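Local coordinates for protein leucine aminopeptidase 1 (Caenorhabditis elegans, PDB 2HC9) that releases N-terminal amino acids, preferably leucine, from peptides as a zinc-dependent aminopeptidase of the M17 family and probably acts as a digestive enzyme, at residues Asn387-Ala392 with Asp398-Met403; Gly36-Val41 with Val112-Tyr117; Phe131-Met136 with Ser169-Ala174. The protein carries 1 engineered substitution. One frame throughout, in Å; residues are numbered along the deposited sequence. Where two conformers were deposited one is given.

Contact 1 of 3, residues Asn387-Ala392 with Asp398-Met403; sequences NEIIKA and DLVAPM
Val400 turns its CG1 branch anti to the backbone N (chi1 178°), and this methyl meets Ile389 on the helix, CG1 lying 3.9 Å from Ile389 CG2. In Ile390 the longer branch is the one that matters: with chi1 at -73° CG1 sits beside the backbone N, and an extended chi2 of 158° carries CD1 along to Pro402. There CD1 rests over one face of the pyrrolidine ring, closest to Pro402 CD at 3.9 Å. Both pairs of side chains cross at about a right angle. The root of the Ile390 chain has a different neighbour, CG1 passing 3.7 Å from Val400 O. Branched residues suit this seam because each can turn one branch across it while the rest of the side chain packs elsewhere; Ile389 and Val400 both also touch strand 452-457. On its other edge strand 400-402 pairs in parallel with strand 376-380, through the backbone of Leu399, Ala401 and Met403. The peptide groups of Val400 face the helix instead. A water bridges this side, accepting from Val400 N at 2.9 Å and donating to Ile390 O at 2.9 Å. The helix and the strand are the second and third elements of a beta-alpha-beta unit of the catalytic domain, and the axes of the short segments come within 7.5 Å. Aliphatic packing thus provides the direct side-chain contact, while the water joins a helix carbonyl to a strand amide that are too far apart to bond directly.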
loop_
_atom_site.group_PDB
_atom_site.type_symbol
_atom_site.label_atom_id
_atom_site.label_comp_id
_atom_site.label_asym_id
_atom_site.label_seq_id
_atom_site.Cartn_x
_atom_site.Cartn_y
_atom_site.Cartn_z
ATOM N N ASN A 387 -33.827 2.142 -23.538
ATOM C CA ASN A 387 -34.334 0.865 -24.051
ATOM C C ASN A 387 -33.858 0.576 -25.462
ATOM O O ASN A 387 -33.481 -0.550 -25.774
ATOM C CB ASN A 387 -35.868 0.834 -23.988
ATOM C CG ASN A 387 -36.380 0.888 -22.562
ATOM O OD1 ASN A 387 -35.751 0.363 -21.644
ATOM N ND2 ASN A 387 -37.520 1.523 -22.373
ATOM N N GLU A 388 -33.856 1.597 -26.307
ATOM C CA GLU A 388 -33.493 1.394 -27.705
ATOM C C GLU A 388 -32.007 1.009 -27.866
ATOM O O GLU A 388 -31.671 0.199 -28.726
ATOM C CB GLU A 388 -33.784 2.654 -28.498
ATOM C CG GLU A 388 -33.710 2.442 -29.981
ATOM C CD GLU A 388 -33.934 3.722 -30.748
ATOM O OE1 GLU A 388 -34.260 4.747 -30.098
ATOM O OE2 GLU A 388 -33.799 3.690 -31.990
ATOM N N ILE A 389 -31.123 1.610 -27.073
ATOM C CA ILE A 389 -29.682 1.295 -27.191
ATOM C C ILE A 389 -29.391 -0.070 -26.584
ATOM O O ILE A 389 -28.505 -0.779 -27.044
ATOM C CB ILE A 389 -28.766 2.424 -26.639
ATOM C CG1 ILE A 389 -27.362 2.335 -27.284
ATOM C CG2 ILE A 389 -28.769 2.469 -25.068
ATOM C CD1 ILE A 389 -26.467 3.552 -27.029
ATOM N N ILE A 390 -30.173 -0.476 -25.581
ATOM C CA ILE A 390 -29.982 -1.823 -25.022
ATOM C C ILE A 390 -30.362 -2.855 -26.087
ATOM O O ILE A 390 -29.651 -3.859 -26.318
ATOM C CB ILE A 390 -30.788 -2.012 -23.700
ATOM C CG1 ILE A 390 -30.112 -1.229 -22.571
ATOM C CG2 ILE A 390 -30.842 -3.495 -23.297
ATOM C CD1 ILE A 390 -31.057 -0.892 -21.392
ATOM N N LYS A 391 -31.481 -2.583 -26.754
ATOM C CA LYS A 391 -31.930 -3.423 -27.857
ATOM C C LYS A 391 -30.893 -3.484 -29.010
ATOM O O LYS A 391 -30.594 -4.575 -29.551
ATOM C CB LYS A 391 -33.276 -2.879 -28.361
ATOM C CG LYS A 391 -33.761 -3.541 -29.635
ATOM C CD LYS A 391 -35.139 -3.004 -29.976
ATOM C CE LYS A 391 -35.538 -3.332 -31.406
ATOM N NZ LYS A 391 -36.947 -2.907 -31.632
ATOM N N ALA A 392 -30.354 -2.321 -29.367
ATOM C CA ALA A 392 -29.255 -2.229 -30.347
ATOM C C ALA A 392 -28.010 -3.010 -29.920
ATOM O O ALA A 392 -27.365 -3.639 -30.762
ATOM C CB ALA A 392 -28.901 -0.766 -30.635
ATOM N N ASP A 398 -22.522 -5.543 -29.519
ATOM C CA ASP A 398 -21.804 -4.525 -28.735
ATOM C C ASP A 398 -22.746 -4.224 -27.547
ATOM O O ASP A 398 -23.559 -3.314 -27.608
ATOM C CB ASP A 398 -21.590 -3.244 -29.564
ATOM C CG ASP A 398 -20.428 -3.345 -30.562
ATOM O OD1 ASP A 398 -19.741 -4.404 -30.642
ATOM O OD2 ASP A 398 -20.212 -2.353 -31.287
ATOM N N LEU A 399 -22.671 -5.042 -26.509
ATOM C CA LEU A 399 -23.671 -5.012 -25.419
ATOM C C LEU A 399 -23.675 -3.704 -24.662
ATOM O O LEU A 399 -22.633 -3.044 -24.535
ATOM C CB LEU A 399 -23.429 -6.171 -24.450
ATOM C CG LEU A 399 -23.692 -7.558 -25.063
ATOM C CD1 LEU A 399 -23.235 -8.668 -24.117
ATOM C CD2 LEU A 399 -25.192 -7.692 -25.314
ATOM N N VAL A 400 -24.860 -3.318 -24.183
ATOM C CA VAL A 400 -25.028 -2.068 -23.420
ATOM C C VAL A 400 -25.925 -2.379 -22.208
ATOM O O VAL A 400 -26.935 -3.109 -22.346
ATOM C CB VAL A 400 -25.686 -0.975 -24.274
ATOM C CG1 VAL A 400 -25.888 0.304 -23.456
ATOM C CG2 VAL A 400 -24.844 -0.671 -25.537
ATOM N N ALA A 401 -25.532 -1.859 -21.043
ATOM C CA ALA A 401 -26.317 -1.964 -19.813
ATOM C C ALA A 401 -26.606 -0.551 -19.314
ATOM O O ALA A 401 -25.823 0.395 -19.561
ATOM C CB ALA A 401 -25.515 -2.770 -18.724
ATOM N N PRO A 402 -27.736 -0.371 -18.618
ATOM C CA PRO A 402 -28.059 0.973 -18.183
ATOM C C PRO A 402 -27.402 1.378 -16.865
ATOM O O PRO A 402 -27.205 0.546 -15.970
ATOM C CB PRO A 402 -29.594 0.908 -17.985
ATOM C CG PRO A 402 -29.867 -0.474 -17.623
ATOM C CD PRO A 402 -28.796 -1.337 -18.255
ATOM N N MET A 403 -27.023 2.654 -16.795
ATOM C CA MET A 403 -26.658 3.349 -15.552
ATOM C C MET A 403 -27.858 4.121 -15.034
ATOM O O MET A 403 -28.742 4.512 -15.802
ATOM C CB MET A 403 -25.526 4.366 -15.805
ATOM C CG MET A 403 -24.173 3.755 -16.075
ATOM S SD MET A 403 -22.741 4.727 -15.526
ATOM C CE MET A 403 -22.336 5.522 -17.089
HETATM O O HOH W 1 -27.306 -4.787 -24.866
#

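Contact 2 of 3, residues Gly36-Val41 with Val112-Tyr117; sequences GKFKEV and VLFAEY
Val41 N donates to Lys37 O at 3.1 Å, a helical bond; in this helix Val41 comes almost one turn after Phe38, and both side chains start toward strand 112-114. Glu40 N likewise bonds to Gly36 O at 3.1 Å; Gly36 has a positive phi of 64°, which glycine tolerates easily. Across the gap everything is apolar. The two phenylalanine rings form a T-shaped (edge-to-face) pair with centroids 5.1 Å apart and planes at 85°, Phe114 supplying the edge and Phe38 the face. Phe114 CZ stands over Phe38 CD1 at 3.7 Å, toward the rim of that ring rather than over its centre, and Phe114 CE2 follows at 3.8 Å from Phe38 CE1. With CG anti to the backbone N (chi1 175°) the ring of Phe38 reaches toward the sheet, and its rotation about CB-CG turns a face to Phe114. Beside the rings the valines reach toward each other tip to tip, Val41 CG1 lying 4.0 Å from Val112 CG2. Long aromatic side chains help to span the 11.4 Å between the axes of the short segments. Val112 and Phe114, two residues apart on the strand, both point to this side, whereas Leu113 between them turns to helix 120-128. Trp52 meets Phe38 in a second edge-to-face pair, and Ile22 of the adjacent strand 18-25 touches both phenylalanines. Such packing of a helix on one face of a mixed sheet, with another helix on the other face, is characteristic of the alpha/beta N-terminal domain of M17 aminopeptidases, which is related to macro domains.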
loop_
_atom_site.group_PDB
_atom_site.type_symbol
_atom_site.label_atom_id
_atom_site.label_comp_id
_atom_site.label_asym_id
_atom_site.label_seq_id
_atom_site.Cartn_x
_atom_site.Cartn_y
_atom_site.Cartn_z
ATOM N N GLY A 36 -24.140 -30.149 -52.025
ATOM C CA GLY A 36 -24.095 -28.885 -52.750
ATOM C C GLY A 36 -22.791 -28.149 -52.526
ATOM O O GLY A 36 -21.727 -28.779 -52.417
ATOM N N LYS A 37 -22.880 -26.823 -52.427
ATOM C CA LYS A 37 -21.702 -25.963 -52.292
ATOM C C LYS A 37 -20.982 -26.187 -50.962
ATOM O O LYS A 37 -19.756 -26.098 -50.891
ATOM C CB LYS A 37 -22.097 -24.493 -52.415
ATOM C CG LYS A 37 -22.980 -24.190 -53.617
ATOM C CD LYS A 37 -22.367 -23.117 -54.492
ATOM C CE LYS A 37 -21.331 -23.689 -55.452
ATOM N NZ LYS A 37 -20.650 -22.624 -56.237
ATOM N N PHE A 38 -21.754 -26.469 -49.915
ATOM C CA PHE A 38 -21.163 -26.733 -48.598
ATOM C C PHE A 38 -20.290 -27.987 -48.650
ATOM O O PHE A 38 -19.140 -27.971 -48.210
ATOM C CB PHE A 38 -22.254 -26.851 -47.525
ATOM C CG PHE A 38 -21.726 -27.251 -46.176
ATOM C CD1 PHE A 38 -20.680 -26.525 -45.592
ATOM C CD2 PHE A 38 -22.241 -28.354 -45.508
ATOM C CE1 PHE A 38 -20.169 -26.891 -44.341
ATOM C CE2 PHE A 38 -21.740 -28.738 -44.258
ATOM C CZ PHE A 38 -20.695 -27.993 -43.671
ATOM N N LYS A 39 -20.827 -29.066 -49.221
ATOM C CA LYS A 39 -20.055 -30.294 -49.406
ATOM C C LYS A 39 -18.792 -30.038 -50.214
ATOM O O LYS A 39 -17.721 -30.523 -49.873
ATOM C CB LYS A 39 -20.903 -31.363 -50.112
ATOM C CG LYS A 39 -20.155 -32.614 -50.526
ATOM C CD LYS A 39 -21.173 -33.654 -51.014
ATOM C CE LYS A 39 -20.511 -34.876 -51.620
ATOM N NZ LYS A 39 -21.553 -35.882 -52.007
ATOM N N GLU A 40 -18.924 -29.265 -51.284
ATOM C CA GLU A 40 -17.778 -28.919 -52.118
ATOM C C GLU A 40 -16.650 -28.310 -51.283
ATOM O O GLU A 40 -15.489 -28.664 -51.448
ATOM C CB GLU A 40 -18.231 -27.952 -53.201
ATOM C CG GLU A 40 -17.215 -27.628 -54.278
ATOM C CD GLU A 40 -17.762 -26.602 -55.276
ATOM O OE1 GLU A 40 -18.922 -26.759 -55.736
ATOM O OE2 GLU A 40 -17.038 -25.628 -55.588
ATOM N N VAL A 41 -17.009 -27.410 -50.371
ATOM C CA VAL A 41 -16.035 -26.696 -49.543
ATOM C C VAL A 41 -15.497 -27.565 -48.385
ATOM O O VAL A 41 -14.312 -27.517 -48.044
ATOM C CB VAL A 41 -16.652 -25.326 -49.087
ATOM C CG1 VAL A 41 -16.005 -24.791 -47.833
ATOM C CG2 VAL A 41 -16.533 -24.308 -50.224
ATOM N N VAL A 112 -17.438 -20.295 -43.446
ATOM C CA VAL A 112 -18.822 -20.611 -43.781
ATOM C C VAL A 112 -19.669 -20.353 -42.535
ATOM O O VAL A 112 -19.608 -21.106 -41.551
ATOM C CB VAL A 112 -18.996 -22.058 -44.241
ATOM C CG1 VAL A 112 -20.488 -22.312 -44.541
ATOM C CG2 VAL A 112 -18.145 -22.317 -45.513
ATOM N N LEU A 113 -20.435 -19.285 -42.605
ATOM C CA LEU A 113 -21.244 -18.819 -41.467
ATOM C C LEU A 113 -22.714 -19.178 -41.671
ATOM O O LEU A 113 -23.414 -18.541 -42.467
ATOM C CB LEU A 113 -21.076 -17.304 -41.280
ATOM C CG LEU A 113 -21.951 -16.625 -40.195
ATOM C CD1 LEU A 113 -21.640 -17.199 -38.799
ATOM C CD2 LEU A 113 -21.709 -15.122 -40.201
ATOM N N PHE A 114 -23.180 -20.179 -40.919
ATOM C CA PHE A 114 -24.604 -20.545 -40.925
ATOM C C PHE A 114 -25.326 -19.759 -39.844
ATOM O O PHE A 114 -25.329 -20.149 -38.691
ATOM C CB PHE A 114 -24.767 -22.034 -40.635
ATOM C CG PHE A 114 -24.224 -22.923 -41.715
ATOM C CD1 PHE A 114 -24.901 -23.060 -42.929
ATOM C CD2 PHE A 114 -23.056 -23.655 -41.503
ATOM C CE1 PHE A 114 -24.404 -23.902 -43.944
ATOM C CE2 PHE A 114 -22.546 -24.504 -42.505
ATOM C CZ PHE A 114 -23.229 -24.627 -43.728
ATOM N N ALA A 115 -25.924 -18.642 -40.208
ATOM C CA ALA A 115 -26.526 -17.781 -39.196
ATOM C C ALA A 115 -27.882 -17.378 -39.691
ATOM O O ALA A 115 -28.062 -17.067 -40.875
ATOM C CB ALA A 115 -25.652 -16.563 -38.938
ATOM N N GLU A 116 -28.847 -17.390 -38.781
ATOM C CA GLU A 116 -30.162 -16.827 -39.022
ATOM C C GLU A 116 -30.050 -15.328 -39.154
ATOM O O GLU A 116 -29.123 -14.725 -38.619
ATOM C CB GLU A 116 -31.099 -17.152 -37.858
ATOM C CG GLU A 116 -31.654 -18.558 -37.890
ATOM C CD GLU A 116 -33.052 -18.623 -38.475
ATOM O OE1 GLU A 116 -33.184 -18.551 -39.715
ATOM O OE2 GLU A 116 -34.019 -18.755 -37.690
ATOM N N TYR A 117 -31.009 -14.720 -39.837
ATOM C CA TYR A 117 -30.936 -13.304 -40.189
ATOM C C TYR A 117 -30.652 -12.363 -39.005
ATOM O O TYR A 117 -29.839 -11.443 -39.131
ATOM C CB TYR A 117 -32.248 -12.919 -40.859
ATOM C CG TYR A 117 -32.240 -11.667 -41.652
ATOM C CD1 TYR A 117 -31.217 -11.380 -42.548
ATOM C CD2 TYR A 117 -33.288 -10.767 -41.524
ATOM C CE1 TYR A 117 -31.246 -10.223 -43.300
ATOM C CE2 TYR A 117 -33.319 -9.620 -42.249
ATOM C CZ TYR A 117 -32.316 -9.350 -43.128
ATOM O OH TYR A 117 -32.397 -8.189 -43.843
#

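Contact 3 of 3, residues Phe131-Met136 with Ser169-Ala174; sequences FCKFSM and SVRETA
The guanidinium group of Arg171 has the side chain of Lys133 across one face and the carbonyl of Phe131 at its edge. Lys133 passes over the plane at about a right angle, toward the rim, with CG 3.6 Å from Arg171 NH2 and CE 3.6 Å from Arg171 NH1. At the edge, Arg171 NE gives Phe131 O a nearly straight bond (2.7 Å, 173°) that uses a lone pair in the carbonyl plane, and NH2 adds a weak one to the same oxygen. A bend at chi3 (71°) turns the guanidinium so that its edge faces this carbonyl. Water 2 also lies at the edge, accepting from Arg171 NH2 at 3.0 Å and giving a weak bond to Cys132 O. Arginine suits the place because one flat group can hold the Phe131 carbonyl along its NE side while NH1 reaches Thr2 O. The methylenes of Lys133 supply the apolar cover, and its extended chain carries NZ to Glu172 OE2 in a salt bridge of 2.8 Å. NZ comes from above the carboxylate plane, 44° out of it. Glu168 is a second acidic partner of NZ, and the two carboxylates probably ease the nearness of the lysine and arginine charges. Water 3 links the backbones, bonded to Lys133 N at 2.9 Å and to Arg171 O at 2.8 Å. The loop that follows helix 120-128 is laid on helix 157-178, whose Ser169 and Thr173 pack against helices 277-290 and 473-480, while farther along Met136 reaches the third subunit.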
loop_
_atom_site.group_PDB
_atom_site.type_symbol
_atom_site.label_atom_id
_atom_site.label_comp_id
_atom_site.label_asym_id
_atom_site.label_seq_id
_atom_site.Cartn_x
_atom_site.Cartn_y
_atom_site.Cartn_z
ATOM N N PHE A 131 -9.286 -10.464 -36.858
ATOM C CA PHE A 131 -8.260 -10.160 -37.863
ATOM C C PHE A 131 -7.565 -8.851 -37.535
ATOM O O PHE A 131 -7.939 -7.780 -38.039
ATOM C CB PHE A 131 -8.825 -10.244 -39.295
ATOM C CG PHE A 131 -9.101 -11.675 -39.701
ATOM C CD1 PHE A 131 -8.058 -12.499 -40.100
ATOM C CD2 PHE A 131 -10.354 -12.216 -39.535
ATOM C CE1 PHE A 131 -8.282 -13.841 -40.401
ATOM C CE2 PHE A 131 -10.600 -13.562 -39.835
ATOM C CZ PHE A 131 -9.568 -14.369 -40.267
ATOM N N CYS A 132 -6.612 -8.935 -36.605
ATOM C CA CYS A 132 -6.015 -7.712 -36.040
ATOM C C CYS A 132 -5.071 -7.110 -37.076
ATOM O O CYS A 132 -4.107 -7.754 -37.493
ATOM C CB CYS A 132 -5.245 -8.049 -34.746
ATOM S SG CYS A 132 -6.259 -8.937 -33.547
ATOM N N LYS A 133 -5.341 -5.879 -37.486
ATOM C CA LYS A 133 -4.506 -5.216 -38.496
ATOM C C LYS A 133 -3.116 -4.932 -37.960
ATOM O O LYS A 133 -2.128 -5.060 -38.684
ATOM C CB LYS A 133 -5.158 -3.905 -38.966
ATOM C CG LYS A 133 -6.395 -4.125 -39.814
ATOM C CD LYS A 133 -6.835 -2.831 -40.481
ATOM C CE LYS A 133 -7.995 -3.102 -41.459
ATOM N NZ LYS A 133 -8.122 -1.910 -42.370
ATOM N N PHE A 134 -3.026 -4.524 -36.694
ATOM C CA PHE A 134 -1.798 -3.885 -36.258
ATOM C C PHE A 134 -0.731 -4.858 -35.745
ATOM O O PHE A 134 -0.973 -5.622 -34.809
ATOM C CB PHE A 134 -2.053 -2.791 -35.211
ATOM C CG PHE A 134 -0.821 -1.974 -34.938
ATOM C CD1 PHE A 134 -0.469 -0.939 -35.801
ATOM C CD2 PHE A 134 0.024 -2.293 -33.881
ATOM C CE1 PHE A 134 0.706 -0.196 -35.584
ATOM C CE2 PHE A 134 1.215 -1.557 -33.676
ATOM C CZ PHE A 134 1.520 -0.511 -34.525
ATOM N N SER A 135 0.461 -4.813 -36.342
ATOM C CA SER A 135 1.617 -5.539 -35.769
ATOM C C SER A 135 2.899 -4.840 -36.173
ATOM O O SER A 135 3.016 -4.337 -37.286
ATOM C CB SER A 135 1.669 -6.997 -36.258
ATOM O OG SER A 135 2.823 -7.641 -35.721
ATOM N N MET A 136 3.845 -4.791 -35.248
ATOM C CA MET A 136 5.187 -4.357 -35.580
ATOM C C MET A 136 6.218 -5.454 -35.417
ATOM O O MET A 136 7.421 -5.177 -35.256
ATOM C CB MET A 136 5.540 -3.120 -34.753
ATOM C CG MET A 136 4.864 -1.898 -35.346
ATOM S SD MET A 136 5.102 -0.461 -34.293
ATOM C CE MET A 136 6.821 -0.071 -34.647
ATOM N N SER A 169 -14.856 -1.185 -40.551
ATOM C CA SER A 169 -14.968 -0.157 -39.500
ATOM C C SER A 169 -14.533 -0.753 -38.153
ATOM O O SER A 169 -13.833 -0.091 -37.370
ATOM C CB SER A 169 -16.401 0.364 -39.425
ATOM O OG SER A 169 -16.621 1.383 -40.392
ATOM N N VAL A 170 -14.936 -2.000 -37.908
ATOM C CA VAL A 170 -14.545 -2.750 -36.702
ATOM C C VAL A 170 -13.026 -2.895 -36.641
ATOM O O VAL A 170 -12.383 -2.524 -35.631
ATOM C CB VAL A 170 -15.265 -4.143 -36.619
ATOM C CG1 VAL A 170 -14.640 -5.027 -35.517
ATOM C CG2 VAL A 170 -16.793 -3.927 -36.355
ATOM N N ARG A 171 -12.431 -3.390 -37.731
ATOM C CA ARG A 171 -10.962 -3.587 -37.748
ATOM C C ARG A 171 -10.170 -2.284 -37.694
ATOM O O ARG A 171 -9.087 -2.245 -37.107
ATOM C CB ARG A 171 -10.546 -4.427 -38.955
ATOM C CG ARG A 171 -11.102 -5.843 -38.880
ATOM C CD ARG A 171 -10.761 -6.620 -40.167
ATOM N NE ARG A 171 -9.337 -6.961 -40.260
ATOM C CZ ARG A 171 -8.594 -6.853 -41.367
ATOM N NH1 ARG A 171 -9.095 -6.348 -42.513
ATOM N NH2 ARG A 171 -7.325 -7.232 -41.323
ATOM N N GLU A 172 -10.702 -1.227 -38.302
ATOM C CA GLU A 172 -10.077 0.098 -38.211
ATOM C C GLU A 172 -10.100 0.668 -36.788
ATOM O O GLU A 172 -9.096 1.198 -36.306
ATOM C CB GLU A 172 -10.773 1.094 -39.163
ATOM C CG GLU A 172 -10.377 0.878 -40.664
ATOM C CD GLU A 172 -8.934 1.268 -40.900
ATOM O OE1 GLU A 172 -8.690 2.479 -41.102
ATOM O OE2 GLU A 172 -8.043 0.389 -40.788
ATOM N N THR A 173 -11.251 0.569 -36.132
ATOM C CA THR A 173 -11.358 1.003 -34.722
ATOM C C THR A 173 -10.285 0.290 -33.893
ATOM O O THR A 173 -9.544 0.928 -33.142
ATOM C CB THR A 173 -12.754 0.627 -34.137
ATOM O OG1 THR A 173 -13.775 1.266 -34.901
ATOM C CG2 THR A 173 -12.882 1.112 -32.684
ATOM N N ALA A 174 -10.219 -1.039 -34.022
ATOM C CA ALA A 174 -9.235 -1.840 -33.286
ATOM C C ALA A 174 -7.785 -1.483 -33.649
ATOM O O ALA A 174 -6.927 -1.409 -32.767
ATOM C CB ALA A 174 -9.490 -3.335 -33.508
HETATM O O HOH W 2 -5.286 -8.949 -39.854
HETATM O O HOH W 3 -7.692 -4.594 -36.321
#

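From the N terminus the three contacts close in series, none nested within or crossing another. Contact 2 comes first and closes a loop of 70 residues inside the N-terminal domain, fixing helix 36-42 to strand 108-114 of its six-stranded sheet. Contact 3 spans 32 residues, including strand 145-151 of that same sheet, and ties a loop of the N-terminal part to the long helix 157-178, whose later part belongs with the catalytic region. Contact 1 is the most local, with five residues between its segments, and sits within the catalytic domain. The centres of contacts 1 and 3 are about 25 Å apart, on opposite sides of the chain's centre, and contact 2 lies farthest out.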